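Local coordinates for ferric iron-binding protein HitA (Pseudomonas aeruginosa PAO1, PDB 6IWF) that binds ferric iron as a solute-binding protein of the periplasmic type, probably delivering it for uptake, and is implicated in gallium internalization, at residues 17-22 against 246-251; 27-32 against 241-246; 117-122 against 188-193; 151-156 against 218-223. All blocks are in the same frame, centred on the assembly; numbering follows the deposited sequence.

Overall arrangement
None of the four contacts has a hydrogen bond directly across it, and packing carries each. Interactions 1 and 2 lie side by side in one half of the molecule, their centres about 8 Å apart, and both use helix 238-248: interaction 1 sets it against helix 13-27, interaction 2 against the turn and strand that follow. Interactions 3 and 4 lie on the other side of the chain's centre, their centres about 16 Å apart, and meet where Asp219 holds Ser121 and Leu122. Interaction 3 is the buried one, made of aliphatic carbons and one sulfur; interactions 1 and 4 are partly buried, while interaction 2 lies at the surface and mixes an amide into its packing.

Interaction 1: 17-22 against 246-251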
loop_
_atom_site.group_PDB
_atom_site.type_symbol
_atom_site.label_atom_id
_atom_site.label_comp_id
_atom_site.label_asym_id
_atom_site.label_seq_id
_atom_site.Cartn_x
_atom_site.Cartn_y
_atom_site.Cartn_z
ATOM N N ILE A 17 -10.359 -2.505 -12.080
ATOM C CA ILE A 17 -11.014 -2.655 -13.376
ATOM C C ILE A 17 -10.127 -3.441 -14.333
ATOM O O ILE A 17 -10.599 -4.338 -15.048
ATOM C CB ILE A 17 -11.383 -1.272 -13.941
ATOM C CG1 ILE A 17 -12.560 -0.686 -13.156
ATOM C CG2 ILE A 17 -11.727 -1.373 -15.419
ATOM C CD1 ILE A 17 -12.644 0.827 -13.226
ATOM N N ALA A 18 -8.827 -3.127 -14.357
ATOM C CA ALA A 18 -7.926 -3.757 -15.316
ATOM C C ALA A 18 -7.809 -5.257 -15.072
ATOM O O ALA A 18 -7.889 -6.059 -16.014
ATOM C CB ALA A 18 -6.548 -3.088 -15.266
ATOM N N ILE A 19 -7.608 -5.661 -13.812
ATOM C CA ILE A 19 -7.446 -7.083 -13.544
ATOM C C ILE A 19 -8.777 -7.808 -13.716
ATOM O O ILE A 19 -8.807 -8.950 -14.184
ATOM C CB ILE A 19 -6.819 -7.308 -12.143
ATOM C CG1 ILE A 19 -6.484 -8.783 -11.927
ATOM C CG2 ILE A 19 -7.723 -6.790 -11.024
ATOM C CD1 ILE A 19 -5.484 -9.330 -12.921
ATOM N N ALA A 20 -9.897 -7.157 -13.374
ATOM C CA ALA A 20 -11.200 -7.781 -13.591
ATOM C C ALA A 20 -11.448 -8.004 -15.075
ATOM O O ALA A 20 -11.985 -9.044 -15.474
ATOM C CB ALA A 20 -12.322 -6.923 -12.992
ATOM N N LYS A 21 -11.045 -7.041 -15.906
ATOM C CA LYS A 21 -11.219 -7.182 -17.349
ATOM C C LYS A 21 -10.363 -8.317 -17.892
ATOM O O LYS A 21 -10.837 -9.147 -18.678
ATOM C CB LYS A 21 -10.872 -5.866 -18.051
ATOM C CG LYS A 21 -11.161 -5.861 -19.559
ATOM C CD LYS A 21 -12.526 -6.474 -19.870
ATOM C CE LYS A 21 -13.145 -5.870 -21.130
ATOM N NZ LYS A 21 -14.126 -6.794 -21.782
ATOM N N ALA A 22 -9.095 -8.377 -17.472
ATOM C CA ALA A 22 -8.202 -9.424 -17.958
ATOM C C ALA A 22 -8.710 -10.814 -17.586
ATOM O O ALA A 22 -8.681 -11.731 -18.414
ATOM C CB ALA A 22 -6.785 -9.207 -17.422
ATOM N N ALA A 246 -5.169 -16.648 -8.104
ATOM C CA ALA A 246 -4.037 -17.205 -8.836
ATOM C C ALA A 246 -3.739 -16.395 -10.096
ATOM O O ALA A 246 -2.569 -16.167 -10.435
ATOM C CB ALA A 246 -4.312 -18.672 -9.173
ATOM N N PHE A 247 -4.779 -15.936 -10.793
ATOM C CA PHE A 247 -4.559 -15.166 -12.011
ATOM C C PHE A 247 -3.948 -13.801 -11.702
ATOM O O PHE A 247 -3.186 -13.265 -12.516
ATOM C CB PHE A 247 -5.873 -15.037 -12.787
ATOM C CG PHE A 247 -5.767 -14.211 -14.026
ATOM C CD1 PHE A 247 -5.251 -14.755 -15.192
ATOM C CD2 PHE A 247 -6.183 -12.890 -14.029
ATOM C CE1 PHE A 247 -5.144 -13.990 -16.334
ATOM C CE2 PHE A 247 -6.083 -12.121 -15.171
ATOM C CZ PHE A 247 -5.565 -12.683 -16.331
ATOM N N MET A 248 -4.223 -13.249 -10.519
ATOM C CA MET A 248 -3.603 -11.978 -10.154
ATOM C C MET A 248 -2.088 -12.093 -10.091
ATOM O O MET A 248 -1.388 -11.089 -10.257
ATOM C CB MET A 248 -4.148 -11.491 -8.809
ATOM C CG MET A 248 -5.652 -11.287 -8.797
ATOM S SD MET A 248 -6.162 -10.723 -7.153
ATOM C CE MET A 248 -5.633 -9.007 -7.257
ATOM N N LEU A 249 -1.573 -13.294 -9.831
ATOM C CA LEU A 249 -0.145 -13.555 -9.717
ATOM C C LEU A 249 0.408 -14.291 -10.932
ATOM O O LEU A 249 1.570 -14.709 -10.912
ATOM C CB LEU A 249 0.150 -14.353 -8.454
ATOM C CG LEU A 249 0.043 -13.468 -7.219
ATOM C CD1 LEU A 249 -0.202 -14.334 -6.004
ATOM C CD2 LEU A 249 1.312 -12.631 -7.067
ATOM N N SER A 250 -0.401 -14.479 -11.966
ATOM C CA SER A 250 0.151 -14.929 -13.238
ATOM C C SER A 250 0.932 -13.797 -13.905
ATOM O O SER A 250 0.788 -12.621 -13.563
ATOM C CB SER A 250 -0.959 -15.417 -14.172
ATOM O OG SER A 250 -1.780 -14.349 -14.612
ATOM N N GLU A 251 1.772 -14.164 -14.876
ATOM C CA GLU A 251 2.480 -13.140 -15.640
ATOM C C GLU A 251 1.507 -12.151 -16.276
ATOM O O GLU A 251 1.730 -10.936 -16.240
ATOM C CB GLU A 251 3.364 -13.792 -16.706
ATOM C CG GLU A 251 4.695 -13.089 -16.905
ATOM C CD GLU A 251 5.273 -13.306 -18.292
ATOM O OE1 GLU A 251 5.600 -12.301 -18.963
ATOM O OE2 GLU A 251 5.404 -14.481 -18.709
#
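Ile19, on helix 13-27, and Met248, of segment 246-251, bring the two backbones closest, their CA atoms 7.1 Å apart. Segment 17-22 is helical throughout, whereas 246-251 leaves its helix and turns toward the next one, 251-258, with Ser250 as N-cap. Ile19 and Ala22, one helical turn apart, both face the second segment and share the ring of Phe247. Ala22 CB meets the ring at its edge, in plane, 3.7 Å from Phe247 CE2. Ile19 CD1 comes obliquely to the same carbon, 3.6 Å from Phe247 CE2, as the two side chains slide past each other in opposite directions. With CG1 anti to the backbone N (chi1 -173°), Ile19 also lays that branch across Met248, whose CG is 4.1 Å from Ile19 CG1. On the backbone of the ring's own residue, Phe247 O accepts two bonds from Ser250: one from its N, and one from Ser250 OG at 2.7 Å, in the carbonyl plane and on a lone pair. Ser250 OG also caps Gly253 N, and Ile257 of helix 251-258 packs on Ile19. The contact itself is purely apolar, so its hold rests on shape and burial; no hydrogen bond crosses between the segments, and the bonds of Ser250 shape the chain just after Phe247.

Interaction 2: 27-32 against 241-246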
loop_
_atom_site.group_PDB
_atom_site.type_symbol
_atom_site.label_atom_id
_atom_site.label_comp_id
_atom_site.label_asym_id
_atom_site.label_seq_id
_atom_site.Cartn_x
_atom_site.Cartn_y
_atom_site.Cartn_z
ATOM N N THR A 27 -11.267 -16.067 -19.044
ATOM C CA THR A 27 -12.032 -17.195 -18.532
ATOM C C THR A 27 -13.510 -17.151 -18.891
ATOM O O THR A 27 -14.195 -18.167 -18.733
ATOM C CB THR A 27 -11.908 -17.269 -17.000
ATOM O OG1 THR A 27 -12.590 -16.150 -16.431
ATOM C CG2 THR A 27 -10.446 -17.245 -16.567
ATOM N N GLY A 28 -14.023 -16.010 -19.356
ATOM C CA GLY A 28 -15.442 -15.831 -19.543
ATOM C C GLY A 28 -16.222 -15.605 -18.267
ATOM O O GLY A 28 -17.437 -15.387 -18.337
ATOM N N ILE A 29 -15.562 -15.649 -17.109
ATOM C CA ILE A 29 -16.220 -15.421 -15.826
ATOM C C ILE A 29 -16.390 -13.919 -15.628
ATOM O O ILE A 29 -15.416 -13.161 -15.680
ATOM C CB ILE A 29 -15.419 -16.045 -14.674
ATOM C CG1 ILE A 29 -15.308 -17.558 -14.854
ATOM C CG2 ILE A 29 -16.089 -15.756 -13.345
ATOM C CD1 ILE A 29 -14.398 -18.233 -13.841
ATOM N N GLN A 30 -17.630 -13.485 -15.414
ATOM C CA GLN A 30 -17.889 -12.072 -15.186
ATOM C C GLN A 30 -17.412 -11.684 -13.793
ATOM O O GLN A 30 -17.533 -12.463 -12.845
ATOM C CB GLN A 30 -19.380 -11.762 -15.326
ATOM C CG GLN A 30 -20.078 -12.509 -16.449
ATOM C CD GLN A 30 -19.941 -11.804 -17.781
ATOM O OE1 GLN A 30 -19.243 -10.794 -17.894
ATOM N NE2 GLN A 30 -20.609 -12.331 -18.801
ATOM N N VAL A 31 -16.873 -10.476 -13.671
ATOM C CA VAL A 31 -16.383 -9.958 -12.396
ATOM C C VAL A 31 -17.104 -8.648 -12.112
ATOM O O VAL A 31 -16.920 -7.663 -12.837
ATOM C CB VAL A 31 -14.864 -9.747 -12.400
ATOM C CG1 VAL A 31 -14.428 -9.129 -11.082
ATOM C CG2 VAL A 31 -14.134 -11.059 -12.650
ATOM N N LYS A 32 -17.912 -8.636 -11.053
ATOM C CA LYS A 32 -18.566 -7.432 -10.555
ATOM C C LYS A 32 -17.690 -6.826 -9.463
ATOM O O LYS A 32 -17.127 -7.561 -8.651
ATOM C CB LYS A 32 -19.948 -7.790 -10.002
ATOM C CG LYS A 32 -20.763 -6.632 -9.480
ATOM C CD LYS A 32 -21.983 -7.146 -8.717
ATOM C CE LYS A 32 -22.950 -6.011 -8.390
ATOM N NZ LYS A 32 -22.230 -4.775 -7.957
ATOM N N ALA A 241 -13.052 -18.345 -7.317
ATOM C CA ALA A 241 -12.347 -17.328 -6.541
ATOM C C ALA A 241 -10.866 -17.662 -6.412
ATOM O O ALA A 241 -10.009 -16.779 -6.552
ATOM C CB ALA A 241 -12.995 -17.195 -5.162
ATOM N N GLN A 242 -10.543 -18.930 -6.133
ATOM C CA GLN A 242 -9.142 -19.335 -6.097
ATOM C C GLN A 242 -8.479 -19.107 -7.446
ATOM O O GLN A 242 -7.321 -18.683 -7.518
ATOM C CB GLN A 242 -9.013 -20.801 -5.690
ATOM C CG GLN A 242 -9.506 -21.100 -4.282
ATOM C CD GLN A 242 -8.448 -20.871 -3.209
ATOM O OE1 GLN A 242 -7.256 -20.709 -3.497
ATOM N NE2 GLN A 242 -8.884 -20.873 -1.961
ATOM N N GLN A 243 -9.203 -19.387 -8.528
ATOM C CA GLN A 243 -8.669 -19.134 -9.862
ATOM C C GLN A 243 -8.354 -17.657 -10.056
ATOM O O GLN A 243 -7.338 -17.301 -10.674
ATOM C CB GLN A 243 -9.687 -19.602 -10.900
ATOM C CG GLN A 243 -9.233 -19.559 -12.321
ATOM C CD GLN A 243 -10.255 -20.209 -13.228
ATOM O OE1 GLN A 243 -11.095 -20.984 -12.767
ATOM N NE2 GLN A 243 -10.201 -19.888 -14.519
ATOM N N PHE A 244 -9.229 -16.784 -9.556
ATOM C CA PHE A 244 -9.023 -15.351 -9.715
ATOM C C PHE A 244 -7.753 -14.885 -9.006
ATOM O O PHE A 244 -6.949 -14.144 -9.582
ATOM C CB PHE A 244 -10.239 -14.583 -9.202
ATOM C CG PHE A 244 -10.147 -13.114 -9.434
ATOM C CD1 PHE A 244 -9.515 -12.279 -8.507
ATOM C CD2 PHE A 244 -10.646 -12.556 -10.603
ATOM C CE1 PHE A 244 -9.405 -10.914 -8.743
ATOM C CE2 PHE A 244 -10.543 -11.193 -10.839
ATOM C CZ PHE A 244 -9.929 -10.372 -9.905
ATOM N N VAL A 245 -7.567 -15.290 -7.746
ATOM C CA VAL A 245 -6.386 -14.835 -7.009
ATOM C C VAL A 245 -5.120 -15.394 -7.647
ATOM O O VAL A 245 -4.115 -14.688 -7.785
ATOM C CB VAL A 245 -6.482 -15.199 -5.515
ATOM C CG1 VAL A 245 -5.177 -14.864 -4.819
ATOM C CG2 VAL A 245 -7.602 -14.409 -4.864
ATOM N N ALA A 246 -5.169 -16.648 -8.104
ATOM C CA ALA A 246 -4.037 -17.205 -8.836
ATOM C C ALA A 246 -3.739 -16.395 -10.096
ATOM O O ALA A 246 -2.569 -16.167 -10.435
ATOM C CB ALA A 246 -4.312 -18.672 -9.173
#
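Val31 and Phe244 meet at about a right angle: Val31 CG2 stands 4.0 Å from Phe244 CE2 and approaches the ring obliquely. The ring gets there because Phe244 CG lies anti to the backbone N (chi1 -175°), which swings its far end toward strand 30-35 although its CB does not point there. Phe23 of helix 13-27 meets the same ring edge-to-face, and Leu5 and Val56 of the neighbouring strands also pack on it. Nearer the surface, Thr27 and Gln243 come from opposite directions. Gln243 is extended, and its amide end arrives at the methyl of Thr27, with NE2 3.4 Å from Thr27 CG2; this is packing without a hydrogen bond. Ile29 CD1 lies beside the same amide, 4.4 Å from Gln243 OE1. The hydroxyl of Thr27 has other work. Thr27 OG1 takes the N-H of Ile29 at 3.1 Å (160°), closing an ST turn, and is also hydrogen-bonded to Phe23 O. Gly28, with positive phi, ends helix 13-27 inside that turn and lets the chain double back into strand 30-35. Strand 4-9, helix 13-27 and parallel strand 30-35 thus form a beta-alpha-beta unit of the kind that builds periplasmic binding proteins, and helix 238-248 packs where helix 13-27 gives way to strand 30-35.

Interaction 3: 117-122 against 188-193; sequences DLPKSL and VDMALI
This is a buried, wholly apolar contact in which the irregular chain 117-122, on its way from strand 97-108 to strand 134-136, covers one face of strand 190-194. Met190 and Leu192, two residues apart on the strand, both direct their side chains at the covering segment, and each takes its own partners. Met190 has CG between the backbone N and the carbonyl carbon (chi1 62°), and its chain bends at chi3, which turns the terminal methyl toward Leu118. That methyl sits tightly, with Met190 CE 3.4 Å from Leu118 CD2, the two side chains sliding past each other in opposite directions. The sulfur comes up to the CD corner of the proline ring, Met190 SD 3.9 Å from Pro119 CD. Strand 190-194 lies in the mixed sheet between antiparallel strand 97-108 and parallel strand 134-136, in a protein of the periplasmic binding fold; Leu106 of strand 97-108 touches both Pro119 and Leu192, tying the cover to the sheet. Farther along, Leu122 CD1 fits against the fork of Leu192, 3.7 Å from Leu192 CD2 and 3.8 Å from Leu192 CD1. Leu122 also packs on Gln146 and Val150 of helix 141-154, so it bridges strand and helix. About 10 Å separates the side chain of Leu192 from that of Tyr197, an iron-binding residue that follows this strand, although no iron is bound in this model.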
loop_
_atom_site.group_PDB
_atom_site.type_symbol
_atom_site.label_atom_id
_atom_site.label_comp_id
_atom_site.label_asym_id
_atom_site.label_seq_id
_atom_site.Cartn_x
_atom_site.Cartn_y
_atom_site.Cartn_z
ATOM N N ASP A 117 20.366 18.956 0.900
ATOM C CA ASP A 117 19.797 19.599 2.080
ATOM C C ASP A 117 18.515 18.934 2.570
ATOM O O ASP A 117 17.897 19.437 3.511
ATOM C CB ASP A 117 19.512 21.078 1.796
ATOM C CG ASP A 117 20.781 21.882 1.531
ATOM O OD1 ASP A 117 21.839 21.541 2.111
ATOM O OD2 ASP A 117 20.713 22.850 0.738
ATOM N N LEU A 118 18.089 17.844 1.935
ATOM C CA LEU A 118 16.935 17.096 2.394
ATOM C C LEU A 118 17.225 16.476 3.761
ATOM O O LEU A 118 18.385 16.210 4.102
ATOM C CB LEU A 118 16.592 16.007 1.377
ATOM C CG LEU A 118 16.147 16.515 0.001
ATOM C CD1 LEU A 118 16.063 15.390 -1.038
ATOM C CD2 LEU A 118 14.827 17.173 0.151
ATOM N N PRO A 119 16.183 16.206 4.555
ATOM C CA PRO A 119 16.403 15.510 5.827
ATOM C C PRO A 119 17.070 14.171 5.589
ATOM O O PRO A 119 16.762 13.466 4.623
ATOM C CB PRO A 119 14.991 15.332 6.395
ATOM C CG PRO A 119 14.102 15.401 5.198
ATOM C CD PRO A 119 14.748 16.392 4.269
ATOM N N LYS A 120 17.979 13.814 6.499
ATOM C CA LYS A 120 18.718 12.564 6.365
ATOM C C LYS A 120 17.865 11.358 6.733
ATOM O O LYS A 120 18.076 10.261 6.197
ATOM C CB LYS A 120 19.977 12.589 7.245
ATOM C CG LYS A 120 20.891 13.825 7.097
ATOM C CD LYS A 120 20.842 14.483 5.716
ATOM C CE LYS A 120 21.616 13.709 4.649
ATOM N NZ LYS A 120 21.655 14.487 3.373
ATOM N N SER A 121 16.895 11.548 7.627
ATOM C CA SER A 121 16.042 10.478 8.123
ATOM C C SER A 121 14.613 10.994 8.198
ATOM O O SER A 121 14.396 12.181 8.424
ATOM C CB SER A 121 16.486 10.021 9.530
ATOM O OG SER A 121 15.578 9.088 10.099
ATOM N N LEU A 122 13.642 10.084 8.037
ATOM C CA LEU A 122 12.265 10.398 8.417
ATOM C C LEU A 122 12.201 11.004 9.812
ATOM O O LEU A 122 11.381 11.894 10.090
ATOM C CB LEU A 122 11.423 9.123 8.386
ATOM C CG LEU A 122 9.943 9.289 8.733
ATOM C CD1 LEU A 122 9.259 9.950 7.545
ATOM C CD2 LEU A 122 9.324 7.933 9.006
ATOM N N VAL A 188 4.469 23.386 -1.451
ATOM C CA VAL A 188 5.159 22.859 -0.282
ATOM C C VAL A 188 6.433 22.212 -0.796
ATOM O O VAL A 188 6.467 21.686 -1.913
ATOM C CB VAL A 188 4.279 21.870 0.526
ATOM C CG1 VAL A 188 4.047 20.544 -0.244
ATOM C CG2 VAL A 188 4.889 21.615 1.902
ATOM N N ASP A 189 7.509 22.290 0.004
ATOM C CA ASP A 189 8.819 21.902 -0.514
ATOM C C ASP A 189 8.940 20.395 -0.707
ATOM O O ASP A 189 9.645 19.949 -1.616
ATOM C CB ASP A 189 9.939 22.381 0.414
ATOM C CG ASP A 189 10.073 23.901 0.458
ATOM O OD1 ASP A 189 9.406 24.601 -0.343
ATOM O OD2 ASP A 189 10.852 24.400 1.303
ATOM N N MET A 190 8.287 19.595 0.137
ATOM C CA MET A 190 8.421 18.144 0.057
ATOM C C MET A 190 7.158 17.489 0.605
ATOM O O MET A 190 6.324 18.137 1.231
ATOM C CB MET A 190 9.672 17.668 0.820
ATOM C CG MET A 190 9.669 17.971 2.289
ATOM S SD MET A 190 11.328 17.804 3.026
ATOM C CE MET A 190 12.266 18.590 1.831
ATOM N N ALA A 191 7.022 16.180 0.380
ATOM C CA ALA A 191 5.891 15.451 0.943
ATOM C C ALA A 191 6.254 13.987 1.129
ATOM O O ALA A 191 6.993 13.416 0.321
ATOM C CB ALA A 191 4.637 15.563 0.056
ATOM N N LEU A 192 5.714 13.400 2.197
ATOM C CA LEU A 192 5.865 11.984 2.509
ATOM C C LEU A 192 4.746 11.221 1.815
ATOM O O LEU A 192 3.572 11.443 2.121
ATOM C CB LEU A 192 5.785 11.783 4.021
ATOM C CG LEU A 192 6.867 12.468 4.856
ATOM C CD1 LEU A 192 6.546 12.326 6.323
ATOM C CD2 LEU A 192 8.228 11.827 4.532
ATOM N N ILE A 193 5.096 10.337 0.874
ATOM C CA ILE A 193 4.116 9.639 0.042
ATOM C C ILE A 193 4.689 8.296 -0.390
ATOM O O ILE A 193 5.877 8.030 -0.251
ATOM C CB ILE A 193 3.727 10.433 -1.231
ATOM C CG1 ILE A 193 4.982 10.741 -2.057
ATOM C CG2 ILE A 193 2.942 11.690 -0.903
ATOM C CD1 ILE A 193 4.687 10.980 -3.526
#

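Interaction 4: 151-156 against 218-223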
loop_
_atom_site.group_PDB
_atom_site.type_symbol
_atom_site.label_atom_id
_atom_site.label_comp_id
_atom_site.label_asym_id
_atom_site.label_seq_id
_atom_site.Cartn_x
_atom_site.Cartn_y
_atom_site.Cartn_z
ATOM N N ILE A 151 7.118 2.859 15.462
ATOM C CA ILE A 151 6.974 2.233 16.780
ATOM C C ILE A 151 7.837 0.987 16.872
ATOM O O ILE A 151 8.539 0.764 17.870
ATOM C CB ILE A 151 5.503 1.893 17.066
ATOM C CG1 ILE A 151 4.696 3.173 17.222
ATOM C CG2 ILE A 151 5.398 1.037 18.346
ATOM C CD1 ILE A 151 3.191 2.935 17.276
ATOM N N LYS A 152 7.810 0.164 15.821
ATOM C CA LYS A 152 8.516 -1.113 15.838
ATOM C C LYS A 152 10.030 -0.924 15.834
ATOM O O LYS A 152 10.758 -1.663 16.518
ATOM C CB LYS A 152 8.065 -1.945 14.641
ATOM C CG LYS A 152 7.077 -3.034 14.984
ATOM C CD LYS A 152 7.809 -4.201 15.625
ATOM C CE LYS A 152 7.098 -5.510 15.348
ATOM N NZ LYS A 152 7.996 -6.675 15.559
ATOM N N LEU A 153 10.523 0.061 15.078
ATOM C CA LEU A 153 11.956 0.264 14.920
ATOM C C LEU A 153 12.559 1.128 16.012
ATOM O O LEU A 153 13.713 0.902 16.401
ATOM C CB LEU A 153 12.249 0.905 13.559
ATOM C CG LEU A 153 11.829 0.034 12.369
ATOM C CD1 LEU A 153 11.820 0.864 11.086
ATOM C CD2 LEU A 153 12.732 -1.200 12.225
ATOM N N LYS A 154 11.806 2.107 16.519
ATOM C CA LYS A 154 12.342 3.097 17.436
ATOM C C LYS A 154 11.698 3.064 18.812
ATOM O O LYS A 154 12.259 3.646 19.753
ATOM C CB LYS A 154 12.198 4.505 16.837
ATOM C CG LYS A 154 12.797 4.645 15.466
ATOM C CD LYS A 154 14.317 4.525 15.525
ATOM C CE LYS A 154 14.936 4.825 14.165
ATOM N NZ LYS A 154 16.412 4.543 14.151
ATOM N N GLY A 155 10.578 2.379 18.971
ATOM C CA GLY A 155 9.921 2.275 20.255
ATOM C C GLY A 155 8.803 3.292 20.406
ATOM O O GLY A 155 8.736 4.302 19.704
ATOM N N GLN A 156 7.921 3.014 21.368
ATOM C CA GLN A 156 6.698 3.801 21.516
ATOM C C GLN A 156 6.999 5.246 21.892
ATOM O O GLN A 156 6.354 6.170 21.384
ATOM C CB GLN A 156 5.791 3.144 22.557
ATOM C CG GLN A 156 4.565 3.973 22.917
ATOM C CD GLN A 156 3.483 3.911 21.855
ATOM O OE1 GLN A 156 3.465 3.006 21.022
ATOM N NE2 GLN A 156 2.568 4.873 21.886
ATOM N N GLN A 218 17.953 1.529 5.695
ATOM C CA GLN A 218 16.998 0.936 6.635
ATOM C C GLN A 218 16.290 1.992 7.460
ATOM O O GLN A 218 15.762 1.690 8.532
ATOM C CB GLN A 218 17.652 -0.093 7.563
ATOM C CG GLN A 218 18.137 -1.306 6.834
ATOM C CD GLN A 218 18.515 -2.427 7.774
ATOM O OE1 GLN A 218 18.498 -2.275 9.003
ATOM N NE2 GLN A 218 18.878 -3.557 7.203
ATOM N N ASP A 219 16.251 3.219 6.943
ATOM C CA ASP A 219 15.496 4.276 7.591
ATOM C C ASP A 219 14.028 3.879 7.720
ATOM O O ASP A 219 13.480 3.203 6.847
ATOM C CB ASP A 219 15.591 5.567 6.785
ATOM C CG ASP A 219 15.174 6.775 7.592
ATOM O OD1 ASP A 219 15.967 7.153 8.490
ATOM O OD2 ASP A 219 14.059 7.322 7.335
ATOM N N PRO A 220 13.344 4.306 8.784
ATOM C CA PRO A 220 11.903 4.007 8.846
ATOM C C PRO A 220 11.150 4.564 7.650
ATOM O O PRO A 220 10.159 3.967 7.218
ATOM C CB PRO A 220 11.455 4.651 10.168
ATOM C CG PRO A 220 12.711 4.699 11.007
ATOM C CD PRO A 220 13.829 4.981 10.004
ATOM N N GLY A 221 11.623 5.660 7.065
ATOM C CA GLY A 221 10.944 6.224 5.923
ATOM C C GLY A 221 11.217 5.524 4.611
ATOM O O GLY A 221 10.726 5.990 3.581
ATOM N N ALA A 222 12.013 4.444 4.632
ATOM C CA ALA A 222 12.261 3.584 3.477
ATOM C C ALA A 222 11.381 2.330 3.504
ATOM O O ALA A 222 11.646 1.363 2.782
ATOM C CB ALA A 222 13.750 3.210 3.417
ATOM N N LEU A 223 10.316 2.361 4.305
ATOM C CA LEU A 223 9.424 1.227 4.498
ATOM C C LEU A 223 8.852 0.723 3.177
ATOM O O LEU A 223 8.391 1.508 2.344
ATOM C CB LEU A 223 8.286 1.649 5.423
ATOM C CG LEU A 223 7.239 0.592 5.740
ATOM C CD1 LEU A 223 7.849 -0.515 6.590
ATOM C CD2 LEU A 223 6.007 1.245 6.447
#
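The C-terminal end of helix 141-154 packs here on an Asx turn, in the connection that runs from strand 211-213 to strand 224-231. Pro220, inside the turn, receives both side chains from the helix. Leu153 CA and Pro220 CA are 7.1 Å apart. Leu153 CD1 sits against the CA-CB-CG side of the proline, 3.9 Å from each of Pro220 CA, Pro220 CB and Pro220 CG, the two side chains set obliquely. Lys154 comes in at about a right angle with its aliphatic part: the chain bends at chi2 (-68°), and Lys154 CE reaches 3.9 Å from Pro220 CG. Val150, one turn earlier on the helix, also touches the ring. The turn is fastened by Asp219, whose OD2 accepts the N-H of Gly221 at 3.0 Å; this donor stands above the carboxylate plane, 41° out of it. Asp219 OD2 also receives Leu122 N, and Asp219 OD1 is hydrogen-bonded to Ser121 OG, so the carboxylate joins this turn to the segment 117-122. Gly155, with positive phi, is the first residue to leave helical angles and is the N-cap of helix 156-169. Lys154 NZ stays 6.2 Å from Asp219 OD1, too far for a salt bridge, so any attraction between the charges is probably modest: the lysine contributes its CE methylene, while the carboxylate of Asp219 bonds Gly221 N, Leu122 N and Ser121 OG.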